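Rubredoxin\:oxygen oxidoreductase (Desulfovibrio gigas, PDB 1E5D) catalyses the four-electron reduction of dioxygen to two molecules of water, using a diiron centre in a lactamase-type domain and FMN in a flavodoxin-like domain. Local coordinates at residues A15-N19 against A172-R176; P367-V371 against M388-I392; E98-S104 against W119-V124; R191-N196 against M298-D303. The contacts are given in a common frame with arbitrary orientation. Numbering follows the deposited sequence.

Contacts 1 and 3 belong to the lactamase-type domain and reach the same mixed sheet, with contact 3 nested inside the chain loop that contact 1 closes; their centres are about 30 Å apart. Contact 3 is backbone hydrogen bonding between parallel strands, whereas contact 1 is a surface contact without any hydrogen bond between its segments; the other three are partly buried. Contact 2 lies in the flavodoxin-like domain, across the chain's centre from both, and is almost wholly apolar, a loop against a helix. Contact 4, the nearest to the centre of the chain, bridges the two domains helix to helix and is the one where charged and hydroxyl side chains take a large share.

Contact 1 of 4, residues A15-N19 against A172-R176; sequences AIDWN and AASER
Ile16, Ala172 and Trp18 carry most of this contact between a strand end and an irregular loop, which share no hydrogen bond. Residues 15-17 are extended; Trp18 turns to helical angles (phi/psi -53/-38), its CA 5.4 Å from that of Ala172. In the loop Ala172 and Ala173 are extended (-99/119, -158/163) and the chain turns at Ser174 (-69/-26). Ile16 aims its side chain at the loop (chi1 m): CG2 rests 3.7 Å from Ala172 CB, while CD1 reaches 3.1 Å from Ala173 O and lies over one face of the Arg176 guanidinium, 3.5 Å from CZ. Within the lactamase-type fold this ties strand 10-17 to the loop between strand 160-164 and helix 183-198 at the surface. Asp17, next in the strand, points away; its side chain is about 8 Å from those of the diiron-pocket residues Asp83 and His226. Trp18 (chi1 m, chi2 91°) brings its indole up to the loop backbone, CZ3 3.8 Å from Ala172 O and CH2 3.9 Å from Ser174 N.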
loop_
_atom_site.group_PDB
_atom_site.type_symbol
_atom_site.label_atom_id
_atom_site.label_comp_id
_atom_site.label_asym_id
_atom_site.label_seq_id
_atom_site.Cartn_x
_atom_site.Cartn_y
_atom_site.Cartn_z
ATOM N N ALA A 15 -8.246 -30.005 1.732
ATOM C CA ALA A 15 -7.088 -29.681 2.549
ATOM C C ALA A 15 -7.334 -28.486 3.454
ATOM O O ALA A 15 -7.921 -27.483 3.055
ATOM C CB ALA A 15 -5.891 -29.402 1.649
ATOM N N ILE A 16 -6.847 -28.641 4.675
ATOM C CA ILE A 16 -6.788 -27.574 5.652
ATOM C C ILE A 16 -5.483 -26.804 5.466
ATOM O O ILE A 16 -4.400 -27.381 5.542
ATOM C CB ILE A 16 -6.869 -28.068 7.103
ATOM C CG1 ILE A 16 -7.924 -29.141 7.348
ATOM C CG2 ILE A 16 -7.089 -26.877 8.022
ATOM C CD1 ILE A 16 -8.798 -28.907 8.560
ATOM N N ASP A 17 -5.616 -25.508 5.215
ATOM C CA ASP A 17 -4.410 -24.703 4.996
ATOM C C ASP A 17 -4.133 -23.814 6.202
ATOM O O ASP A 17 -4.424 -22.616 6.222
ATOM C CB ASP A 17 -4.597 -23.917 3.707
ATOM C CG ASP A 17 -3.335 -23.282 3.173
ATOM O OD1 ASP A 17 -2.417 -23.047 3.980
ATOM O OD2 ASP A 17 -3.275 -23.005 1.956
ATOM N N TRP A 18 -3.560 -24.413 7.244
ATOM C CA TRP A 18 -3.265 -23.713 8.483
ATOM C C TRP A 18 -2.455 -22.434 8.305
ATOM O O TRP A 18 -2.695 -21.460 9.017
ATOM C CB TRP A 18 -2.472 -24.635 9.404
ATOM C CG TRP A 18 -3.108 -25.940 9.738
ATOM C CD1 TRP A 18 -2.989 -27.134 9.096
ATOM C CD2 TRP A 18 -3.990 -26.168 10.844
ATOM N NE1 TRP A 18 -3.742 -28.093 9.734
ATOM C CE2 TRP A 18 -4.363 -27.521 10.808
ATOM C CE3 TRP A 18 -4.483 -25.339 11.854
ATOM C CZ2 TRP A 18 -5.224 -28.071 11.757
ATOM C CZ3 TRP A 18 -5.338 -25.891 12.792
ATOM C CH2 TRP A 18 -5.699 -27.244 12.736
ATOM N N ASN A 19 -1.497 -22.438 7.382
ATOM C CA ASN A 19 -0.530 -21.350 7.290
ATOM C C ASN A 19 -0.948 -20.180 6.415
ATOM O O ASN A 19 -0.227 -19.179 6.352
ATOM C CB ASN A 19 0.802 -21.902 6.753
ATOM C CG ASN A 19 1.360 -22.979 7.656
ATOM O OD1 ASN A 19 1.009 -23.063 8.827
ATOM N ND2 ASN A 19 2.244 -23.814 7.130
ATOM N N ALA A 172 -9.267 -22.239 9.513
ATOM C CA ALA A 172 -8.551 -23.518 9.483
ATOM C C ALA A 172 -8.656 -24.139 10.871
ATOM O O ALA A 172 -8.205 -23.515 11.834
ATOM C CB ALA A 172 -7.105 -23.364 9.061
ATOM N N ALA A 173 -9.256 -25.318 10.979
ATOM C CA ALA A 173 -9.466 -25.865 12.320
ATOM C C ALA A 173 -9.645 -27.370 12.305
ATOM O O ALA A 173 -9.921 -27.964 11.264
ATOM C CB ALA A 173 -10.688 -25.196 12.940
ATOM N N SER A 174 -9.502 -27.992 13.475
ATOM C CA SER A 174 -9.802 -29.425 13.518
ATOM C C SER A 174 -11.304 -29.640 13.338
ATOM O O SER A 174 -11.737 -30.691 12.866
ATOM C CB SER A 174 -9.335 -30.068 14.817
ATOM O OG SER A 174 -8.693 -29.126 15.654
ATOM N N GLU A 175 -12.087 -28.638 13.695
ATOM C CA GLU A 175 -13.543 -28.647 13.658
ATOM C C GLU A 175 -14.020 -28.307 12.246
ATOM O O GLU A 175 -13.629 -27.263 11.718
ATOM C CB GLU A 175 -14.139 -27.662 14.643
ATOM C CG GLU A 175 -13.778 -27.731 16.104
ATOM C CD GLU A 175 -12.319 -27.529 16.443
ATOM O OE1 GLU A 175 -11.821 -26.390 16.493
ATOM O OE2 GLU A 175 -11.651 -28.573 16.618
ATOM N N ARG A 176 -14.836 -29.154 11.626
ATOM C CA ARG A 176 -15.264 -28.890 10.257
ATOM C C ARG A 176 -16.725 -28.453 10.177
ATOM O O ARG A 176 -17.249 -28.194 9.088
ATOM C CB ARG A 176 -15.040 -30.114 9.369
ATOM C CG ARG A 176 -13.794 -30.928 9.615
ATOM C CD ARG A 176 -12.533 -30.086 9.758
ATOM N NE ARG A 176 -12.492 -29.049 8.729
ATOM C CZ ARG A 176 -12.111 -29.324 7.487
ATOM N NH1 ARG A 176 -11.753 -30.567 7.187
ATOM N NH2 ARG A 176 -12.091 -28.365 6.575
#

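Contact 2 of 4, residues P367-V371 against M388-I392; sequences PATPV and MAQTI
Start with the methionine: Met388, on helix 379-400, is the bump that fills the bend of the loop 367-371. All three of its chi angles are t, so the side chain runs straight out from the helix into the concave side of the loop. Its CE ends 3.6 Å from Thr369 O and 3.7 Å from Pro370 CA, while its SD lies 3.7 Å from Val371 CG2. The loop starts at Pro367 with near-helical angles (-64/-30) and is extended from Ala368 onward, leading into strand 371-374 at the edge of the parallel flavodoxin-like sheet.

The second bump comes from the loop. Ala368 points its CB at the helix and seats it among three side chains within about one turn of the helix: 3.6 Å from Thr391 CG2, 3.9 Å from Met388 CG and 4.2 Å from Ile392 CG1. CA of Ala368 is 5.9 Å from that of Met388, and CA of Pro367 is 6.2 Å from that of Ile392. The Pro367 ring covers the end of this groove, its CG 4.1 Å from Ile392 CG1 and its CB 4.0 Å from Thr391 CG2. Ile392 also packs on Ile338 and Ile308, so the helix lies against the sheet of this alpha/beta domain. With no hydrogen bond between the segments, the contact relies on shape and on the burial of apolar groups.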
loop_
_atom_site.group_PDB
_atom_site.type_symbol
_atom_site.label_atom_id
_atom_site.label_comp_id
_atom_site.label_asym_id
_atom_site.label_seq_id
_atom_site.Cartn_x
_atom_site.Cartn_y
_atom_site.Cartn_z
ATOM N N PRO A 367 -21.530 15.419 5.252
ATOM C CA PRO A 367 -22.246 16.519 5.898
ATOM C C PRO A 367 -21.290 17.598 6.388
ATOM O O PRO A 367 -21.595 18.789 6.458
ATOM C CB PRO A 367 -22.919 15.834 7.089
ATOM C CG PRO A 367 -22.099 14.617 7.350
ATOM C CD PRO A 367 -21.633 14.155 5.994
ATOM N N ALA A 368 -20.075 17.189 6.751
ATOM C CA ALA A 368 -19.133 18.178 7.273
ATOM C C ALA A 368 -17.965 18.399 6.325
ATOM O O ALA A 368 -17.481 17.521 5.622
ATOM C CB ALA A 368 -18.668 17.733 8.643
ATOM N N THR A 369 -17.515 19.644 6.315
ATOM C CA THR A 369 -16.378 20.105 5.545
ATOM C C THR A 369 -15.098 19.510 6.119
ATOM O O THR A 369 -14.962 19.476 7.345
ATOM C CB THR A 369 -16.275 21.642 5.584
ATOM O OG1 THR A 369 -17.405 22.177 6.287
ATOM C CG2 THR A 369 -16.327 22.216 4.180
ATOM N N PRO A 370 -14.186 19.033 5.292
ATOM C CA PRO A 370 -12.916 18.508 5.800
ATOM C C PRO A 370 -12.160 19.557 6.602
ATOM O O PRO A 370 -12.099 20.720 6.208
ATOM C CB PRO A 370 -12.129 18.159 4.530
ATOM C CG PRO A 370 -13.211 17.875 3.533
ATOM C CD PRO A 370 -14.271 18.908 3.826
ATOM N N VAL A 371 -11.602 19.093 7.715
ATOM C CA VAL A 371 -10.716 19.896 8.542
ATOM C C VAL A 371 -9.272 19.713 8.079
ATOM O O VAL A 371 -8.712 18.619 8.060
ATOM C CB VAL A 371 -10.846 19.529 10.027
ATOM C CG1 VAL A 371 -9.851 20.319 10.865
ATOM C CG2 VAL A 371 -12.272 19.769 10.497
ATOM N N MET A 388 -16.453 18.958 13.771
ATOM C CA MET A 388 -16.588 18.033 12.645
ATOM C C MET A 388 -17.208 16.712 13.091
ATOM O O MET A 388 -18.170 16.234 12.488
ATOM C CB MET A 388 -15.228 17.790 11.993
ATOM C CG MET A 388 -15.312 17.175 10.609
ATOM S SD MET A 388 -13.748 16.444 10.067
ATOM C CE MET A 388 -14.140 16.113 8.345
ATOM N N ALA A 389 -16.662 16.141 14.157
ATOM C CA ALA A 389 -17.164 14.922 14.769
ATOM C C ALA A 389 -18.631 15.049 15.164
ATOM O O ALA A 389 -19.405 14.099 15.049
ATOM C CB ALA A 389 -16.343 14.570 16.002
ATOM N N GLN A 390 -19.013 16.232 15.639
ATOM C CA GLN A 390 -20.401 16.444 16.046
ATOM C C GLN A 390 -21.334 16.506 14.850
ATOM O O GLN A 390 -22.425 15.926 14.876
ATOM C CB GLN A 390 -20.507 17.718 16.885
ATOM C CG GLN A 390 -20.407 17.390 18.373
ATOM C CD GLN A 390 -20.133 18.626 19.201
ATOM O OE1 GLN A 390 -20.258 19.746 18.711
ATOM N NE2 GLN A 390 -19.760 18.408 20.454
ATOM N N THR A 391 -20.923 17.190 13.788
ATOM C CA THR A 391 -21.745 17.210 12.582
ATOM C C THR A 391 -22.002 15.807 12.049
ATOM O O THR A 391 -23.139 15.369 11.861
ATOM C CB THR A 391 -21.060 18.052 11.494
ATOM O OG1 THR A 391 -20.883 19.381 12.011
ATOM C CG2 THR A 391 -21.913 18.161 10.241
ATOM N N ILE A 392 -20.916 15.076 11.800
ATOM C CA ILE A 392 -21.062 13.724 11.256
ATOM C C ILE A 392 -21.886 12.847 12.188
ATOM O O ILE A 392 -22.829 12.166 11.769
ATOM C CB ILE A 392 -19.681 13.102 10.979
ATOM C CG1 ILE A 392 -18.957 13.742 9.793
ATOM C CG2 ILE A 392 -19.800 11.598 10.801
ATOM C CD1 ILE A 392 -17.452 13.598 9.811
#

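Contact 3 of 4, residues E98-S104 against W119-V124; sequences EKIFTSS and WPVQVV
An inverse gamma turn centred on Pro120 (phi/psi -75/61) leads into this strand pair, bringing Val121 N back to Trp119 O in a weak hydrogen bond of 2.6 Å. Pro120 O then opens the ladder, accepting from Ile100 N at 2.9 Å. Strands 99-103 and 121-124 run parallel, their axes 4.7 Å apart at closest and 39° askew. Gln122 N donates to Ile100 O at 2.9 Å and Val124 N to Thr102 O at 3.0 Å; between them, Thr102 N to Gln122 O is weak at 3.4 Å. The register pairs Ile100 with Val121, Phe101 with Gln122 and Thr102 with Val123.

On the face carrying Ile100, Thr102, Val121 and Val123, Thr102 CG2 sits 3.9 Å from Val121 CG1, and Ile100 CD1 (chi1 m, chi2 t) lies 4.1 Å from Trp119 CB. On that of Phe101 and Gln122, Phe101 (chi1 m) sets CD1 3.6 Å from Val124 CG1 and meets the Tyr74 ring edge-to-face. Ser103 (chi1 p) N-caps helix 104-114, its OG bonded to Gly106 N. Strand, helix and strand together form a beta-alpha-beta crossover, with 121-124 as an outermost strand of the lactamase-type sheet within this chain.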
loop_
_atom_site.group_PDB
_atom_site.type_symbol
_atom_site.label_atom_id
_atom_site.label_comp_id
_atom_site.label_asym_id
_atom_site.label_seq_id
_atom_site.Cartn_x
_atom_site.Cartn_y
_atom_site.Cartn_z
ATOM N N GLU A 98 -16.364 -39.290 -16.876
ATOM C CA GLU A 98 -17.216 -39.347 -18.064
ATOM C C GLU A 98 -17.680 -37.944 -18.417
ATOM O O GLU A 98 -17.794 -37.537 -19.567
ATOM C CB GLU A 98 -18.376 -40.289 -17.789
ATOM C CG GLU A 98 -19.660 -39.975 -18.535
ATOM C CD GLU A 98 -20.690 -41.068 -18.315
ATOM O OE1 GLU A 98 -20.514 -41.863 -17.365
ATOM O OE2 GLU A 98 -21.661 -41.120 -19.093
ATOM N N LYS A 99 -17.950 -37.157 -17.371
ATOM C CA LYS A 99 -18.441 -35.816 -17.671
ATOM C C LYS A 99 -17.988 -34.786 -16.649
ATOM O O LYS A 99 -17.909 -34.986 -15.444
ATOM C CB LYS A 99 -19.972 -35.833 -17.758
ATOM C CG LYS A 99 -20.497 -35.938 -19.178
ATOM C CD LYS A 99 -21.801 -36.712 -19.235
ATOM C CE LYS A 99 -22.639 -36.263 -20.424
ATOM N NZ LYS A 99 -21.836 -35.431 -21.368
ATOM N N ILE A 100 -17.685 -33.618 -17.205
ATOM C CA ILE A 100 -17.344 -32.466 -16.397
ATOM C C ILE A 100 -18.491 -31.467 -16.488
ATOM O O ILE A 100 -18.730 -30.959 -17.587
ATOM C CB ILE A 100 -16.052 -31.780 -16.861
ATOM C CG1 ILE A 100 -14.811 -32.670 -16.794
ATOM C CG2 ILE A 100 -15.836 -30.494 -16.071
ATOM C CD1 ILE A 100 -13.590 -32.088 -17.473
ATOM N N PHE A 101 -19.156 -31.230 -15.368
ATOM C CA PHE A 101 -20.248 -30.265 -15.357
ATOM C C PHE A 101 -19.806 -28.890 -14.864
ATOM O O PHE A 101 -19.213 -28.786 -13.791
ATOM C CB PHE A 101 -21.402 -30.781 -14.489
ATOM C CG PHE A 101 -22.017 -32.043 -15.081
ATOM C CD1 PHE A 101 -22.956 -31.950 -16.090
ATOM C CD2 PHE A 101 -21.634 -33.288 -14.618
ATOM C CE1 PHE A 101 -23.510 -33.091 -16.631
ATOM C CE2 PHE A 101 -22.191 -34.432 -15.146
ATOM C CZ PHE A 101 -23.128 -34.324 -16.150
ATOM N N THR A 102 -20.112 -27.869 -15.655
ATOM C CA THR A 102 -19.817 -26.492 -15.301
ATOM C C THR A 102 -20.875 -25.551 -15.867
ATOM O O THR A 102 -21.652 -25.879 -16.763
ATOM C CB THR A 102 -18.421 -26.060 -15.794
ATOM O OG1 THR A 102 -18.065 -24.832 -15.149
ATOM C CG2 THR A 102 -18.430 -25.782 -17.286
ATOM N N SER A 103 -20.918 -24.337 -15.311
ATOM C CA SER A 103 -21.887 -23.375 -15.825
ATOM C C SER A 103 -21.466 -22.934 -17.220
ATOM O O SER A 103 -20.351 -23.162 -17.693
ATOM C CB SER A 103 -22.008 -22.166 -14.905
ATOM O OG SER A 103 -20.870 -21.325 -15.025
ATOM N N SER A 104 -22.394 -22.269 -17.909
ATOM C CA SER A 104 -22.039 -21.811 -19.254
ATOM C C SER A 104 -20.907 -20.800 -19.159
ATOM O O SER A 104 -19.918 -20.855 -19.888
ATOM C CB SER A 104 -23.269 -21.230 -19.939
ATOM O OG SER A 104 -23.026 -19.904 -20.371
ATOM N N TRP A 119 -11.768 -32.201 -23.490
ATOM C CA TRP A 119 -12.391 -32.472 -22.202
ATOM C C TRP A 119 -13.895 -32.659 -22.361
ATOM O O TRP A 119 -14.523 -31.878 -23.082
ATOM C CB TRP A 119 -12.133 -31.336 -21.212
ATOM C CG TRP A 119 -10.750 -31.250 -20.659
ATOM C CD1 TRP A 119 -9.664 -32.003 -20.985
ATOM C CD2 TRP A 119 -10.303 -30.333 -19.651
ATOM N NE1 TRP A 119 -8.569 -31.618 -20.249
ATOM C CE2 TRP A 119 -8.936 -30.593 -19.424
ATOM C CE3 TRP A 119 -10.930 -29.318 -18.923
ATOM C CZ2 TRP A 119 -8.185 -29.872 -18.495
ATOM C CZ3 TRP A 119 -10.178 -28.609 -18.007
ATOM C CH2 TRP A 119 -8.821 -28.881 -17.794
ATOM N N PRO A 120 -14.474 -33.650 -21.706
ATOM C CA PRO A 120 -15.923 -33.858 -21.823
ATOM C C PRO A 120 -16.688 -32.816 -21.017
ATOM O O PRO A 120 -17.429 -33.145 -20.092
ATOM C CB PRO A 120 -16.138 -35.236 -21.206
ATOM C CG PRO A 120 -15.016 -35.385 -20.238
ATOM C CD PRO A 120 -13.851 -34.638 -20.821
ATOM N N VAL A 121 -16.503 -31.550 -21.379
ATOM C CA VAL A 121 -17.224 -30.473 -20.716
ATOM C C VAL A 121 -18.676 -30.448 -21.181
ATOM O O VAL A 121 -18.976 -30.562 -22.365
ATOM C CB VAL A 121 -16.562 -29.112 -20.987
ATOM C CG1 VAL A 121 -17.349 -27.981 -20.350
ATOM C CG2 VAL A 121 -15.126 -29.127 -20.482
ATOM N N GLN A 122 -19.586 -30.304 -20.232
ATOM C CA GLN A 122 -21.002 -30.211 -20.541
ATOM C C GLN A 122 -21.603 -29.096 -19.691
ATOM O O GLN A 122 -21.560 -29.152 -18.468
ATOM C CB GLN A 122 -21.733 -31.525 -20.282
ATOM C CG GLN A 122 -22.904 -31.768 -21.221
ATOM C CD GLN A 122 -24.199 -32.131 -20.530
ATOM O OE1 GLN A 122 -24.488 -33.306 -20.296
ATOM N NE2 GLN A 122 -25.004 -31.127 -20.195
ATOM N N VAL A 123 -22.136 -28.090 -20.360
ATOM C CA VAL A 123 -22.724 -26.927 -19.723
ATOM C C VAL A 123 -24.081 -27.231 -19.106
ATOM O O VAL A 123 -24.961 -27.754 -19.792
ATOM C CB VAL A 123 -22.895 -25.792 -20.759
ATOM C CG1 VAL A 123 -23.765 -24.670 -20.214
ATOM C CG2 VAL A 123 -21.518 -25.301 -21.177
ATOM N N VAL A 124 -24.250 -26.896 -17.834
ATOM C CA VAL A 124 -25.564 -26.998 -17.203
ATOM C C VAL A 124 -26.185 -25.607 -17.108
ATOM O O VAL A 124 -25.476 -24.610 -17.110
ATOM C CB VAL A 124 -25.507 -27.655 -15.819
ATOM C CG1 VAL A 124 -25.156 -29.126 -15.975
ATOM C CG2 VAL A 124 -24.500 -26.966 -14.913
#

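Contact 4 of 4, residues R191-N196 against M298-D303; sequences REYYAN and MSEISD. With OXY (oxygen molecule), chain E.
This is a domain-to-domain helix contact: segments 191-196 (helix 183-198, lactamase-type) and 298-302 (helix 294-302, flavodoxin-like) cross at 96°, their axes 8.7 Å apart at closest. The crossing is close because small residues meet there. Ala195 CB lies 3.8 Å from Ser302 CB and 4.2 Å from Ser299 CA, and the nearest CA atoms, those of Glu192 and Ser299, are 5.3 Å apart. Met298 (chi1 t, chi2 p) bends its CE to 3.5 Å from Ala195 O, where the first helix widens to a pi-type turn (194-196). The crossing joins the beta-lactamase and flavodoxin folds; from the same helix Tyr193, its CA-to-CB bond pointing away from 298-303, enters the oxygen pocket, where its OH makes a weak hydrogen bond of 3.3 Å to O1 of the bound oxygen molecule. Arg191 (chi1 and chi2 t) gives a weak NE bond to Ser302 OG at 3.0 Å, while Glu187 takes its NH1 in a salt bridge. Asn196 ND2 turns back to Glu192 O at 3.1 Å, and its OD1 bonds Tyr328.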
loop_
_atom_site.group_PDB
_atom_site.type_symbol
_atom_site.label_atom_id
_atom_site.label_comp_id
_atom_site.label_asym_id
_atom_site.label_seq_id
_atom_site.Cartn_x
_atom_site.Cartn_y
_atom_site.Cartn_z
ATOM N N ARG A 191 -18.217 -12.464 8.004
ATOM C CA ARG A 191 -18.274 -11.062 7.596
ATOM C C ARG A 191 -16.943 -10.686 6.957
ATOM O O ARG A 191 -16.921 -10.040 5.907
ATOM C CB ARG A 191 -18.630 -10.196 8.795
ATOM C CG ARG A 191 -18.269 -8.727 8.726
ATOM C CD ARG A 191 -18.937 -7.931 9.851
ATOM N NE ARG A 191 -20.094 -7.193 9.339
ATOM C CZ ARG A 191 -21.343 -7.376 9.741
ATOM N NH1 ARG A 191 -21.607 -8.279 10.677
ATOM N NH2 ARG A 191 -22.319 -6.656 9.207
ATOM N N GLU A 192 -15.842 -11.115 7.584
ATOM C CA GLU A 192 -14.537 -10.756 7.034
ATOM C C GLU A 192 -14.432 -11.281 5.608
ATOM O O GLU A 192 -13.914 -10.638 4.706
ATOM C CB GLU A 192 -13.396 -11.302 7.884
ATOM C CG GLU A 192 -13.304 -10.647 9.255
ATOM C CD GLU A 192 -12.048 -11.060 10.005
ATOM O OE1 GLU A 192 -11.421 -12.050 9.565
ATOM O OE2 GLU A 192 -11.711 -10.389 11.007
ATOM N N TYR A 193 -14.960 -12.490 5.444
ATOM C CA TYR A 193 -14.975 -13.070 4.110
ATOM C C TYR A 193 -15.898 -12.271 3.199
ATOM O O TYR A 193 -15.499 -11.848 2.110
ATOM C CB TYR A 193 -15.389 -14.547 4.171
ATOM C CG TYR A 193 -15.245 -15.153 2.787
ATOM C CD1 TYR A 193 -14.001 -15.568 2.338
ATOM C CD2 TYR A 193 -16.339 -15.290 1.944
ATOM C CE1 TYR A 193 -13.860 -16.118 1.078
ATOM C CE2 TYR A 193 -16.203 -15.838 0.680
ATOM C CZ TYR A 193 -14.961 -16.249 0.257
ATOM O OH TYR A 193 -14.805 -16.793 -0.996
ATOM N N TYR A 194 -17.141 -12.037 3.625
ATOM C CA TYR A 194 -18.061 -11.279 2.787
ATOM C C TYR A 194 -17.492 -9.907 2.433
ATOM O O TYR A 194 -17.503 -9.509 1.267
ATOM C CB TYR A 194 -19.436 -11.074 3.460
ATOM C CG TYR A 194 -20.467 -10.514 2.502
ATOM C CD1 TYR A 194 -21.233 -11.379 1.730
ATOM C CD2 TYR A 194 -20.687 -9.149 2.349
ATOM C CE1 TYR A 194 -22.179 -10.894 0.847
ATOM C CE2 TYR A 194 -21.626 -8.654 1.469
ATOM C CZ TYR A 194 -22.375 -9.533 0.717
ATOM O OH TYR A 194 -23.318 -9.064 -0.169
ATOM N N ALA A 195 -17.054 -9.186 3.457
ATOM C CA ALA A 195 -16.693 -7.785 3.279
ATOM C C ALA A 195 -15.595 -7.589 2.243
ATOM O O ALA A 195 -15.599 -6.565 1.552
ATOM C CB ALA A 195 -16.272 -7.172 4.614
ATOM N N ASN A 196 -14.683 -8.555 2.147
ATOM C CA ASN A 196 -13.537 -8.388 1.253
ATOM C C ASN A 196 -13.640 -9.082 -0.088
ATOM O O ASN A 196 -12.704 -8.943 -0.888
ATOM C CB ASN A 196 -12.269 -8.869 1.982
ATOM C CG ASN A 196 -11.900 -7.807 3.011
ATOM O OD1 ASN A 196 -11.309 -6.787 2.652
ATOM N ND2 ASN A 196 -12.279 -8.073 4.253
ATOM N N MET A 298 -11.396 -2.745 5.961
ATOM C CA MET A 298 -12.647 -3.018 5.258
ATOM C C MET A 298 -13.615 -3.773 6.157
ATOM O O MET A 298 -14.804 -3.488 6.208
ATOM C CB MET A 298 -12.384 -3.813 3.978
ATOM C CG MET A 298 -13.640 -4.150 3.189
ATOM S SD MET A 298 -14.472 -2.653 2.598
ATOM C CE MET A 298 -16.154 -3.263 2.455
ATOM N N SER A 299 -13.086 -4.758 6.879
ATOM C CA SER A 299 -13.983 -5.567 7.701
ATOM C C SER A 299 -14.664 -4.685 8.735
ATOM O O SER A 299 -15.840 -4.867 9.036
ATOM C CB SER A 299 -13.240 -6.710 8.395
ATOM O OG SER A 299 -12.624 -7.556 7.432
ATOM N N GLU A 300 -13.891 -3.735 9.264
ATOM C CA GLU A 300 -14.457 -2.852 10.278
ATOM C C GLU A 300 -15.473 -1.931 9.621
ATOM O O GLU A 300 -16.464 -1.532 10.214
ATOM C CB GLU A 300 -13.361 -2.046 10.972
ATOM C CG GLU A 300 -12.384 -2.880 11.785
ATOM C CD GLU A 300 -13.054 -3.745 12.835
ATOM O OE1 GLU A 300 -14.205 -3.439 13.225
ATOM O OE2 GLU A 300 -12.429 -4.732 13.282
ATOM N N ILE A 301 -15.198 -1.601 8.359
ATOM C CA ILE A 301 -16.040 -0.620 7.683
ATOM C C ILE A 301 -17.372 -1.240 7.280
ATOM O O ILE A 301 -18.368 -0.532 7.141
ATOM C CB ILE A 301 -15.335 -0.029 6.452
ATOM C CG1 ILE A 301 -14.284 1.038 6.784
ATOM C CG2 ILE A 301 -16.344 0.536 5.462
ATOM C CD1 ILE A 301 -13.387 1.330 5.600
ATOM N N SER A 302 -17.364 -2.554 7.099
ATOM C CA SER A 302 -18.537 -3.282 6.650
ATOM C C SER A 302 -19.791 -2.915 7.434
ATOM O O SER A 302 -20.862 -2.726 6.863
ATOM C CB SER A 302 -18.283 -4.796 6.757
ATOM O OG SER A 302 -18.231 -5.182 8.116
ATOM N N ASP A 303 -19.667 -2.795 8.753
ATOM C CA ASP A 303 -20.829 -2.471 9.571
ATOM C C ASP A 303 -20.682 -1.104 10.222
ATOM O O ASP A 303 -21.405 -0.774 11.165
ATOM C CB ASP A 303 -21.039 -3.567 10.624
ATOM C CG ASP A 303 -19.797 -3.750 11.481
ATOM O OD1 ASP A 303 -18.717 -3.278 11.053
ATOM O OD2 ASP A 303 -19.886 -4.353 12.570
HETATM O O1 OXY E . -12.240 -17.143 -3.013
HETATM O O2 OXY E . -11.645 -16.128 -3.249
HETATM O O HOH W 1 -22.874 -5.366 6.537
#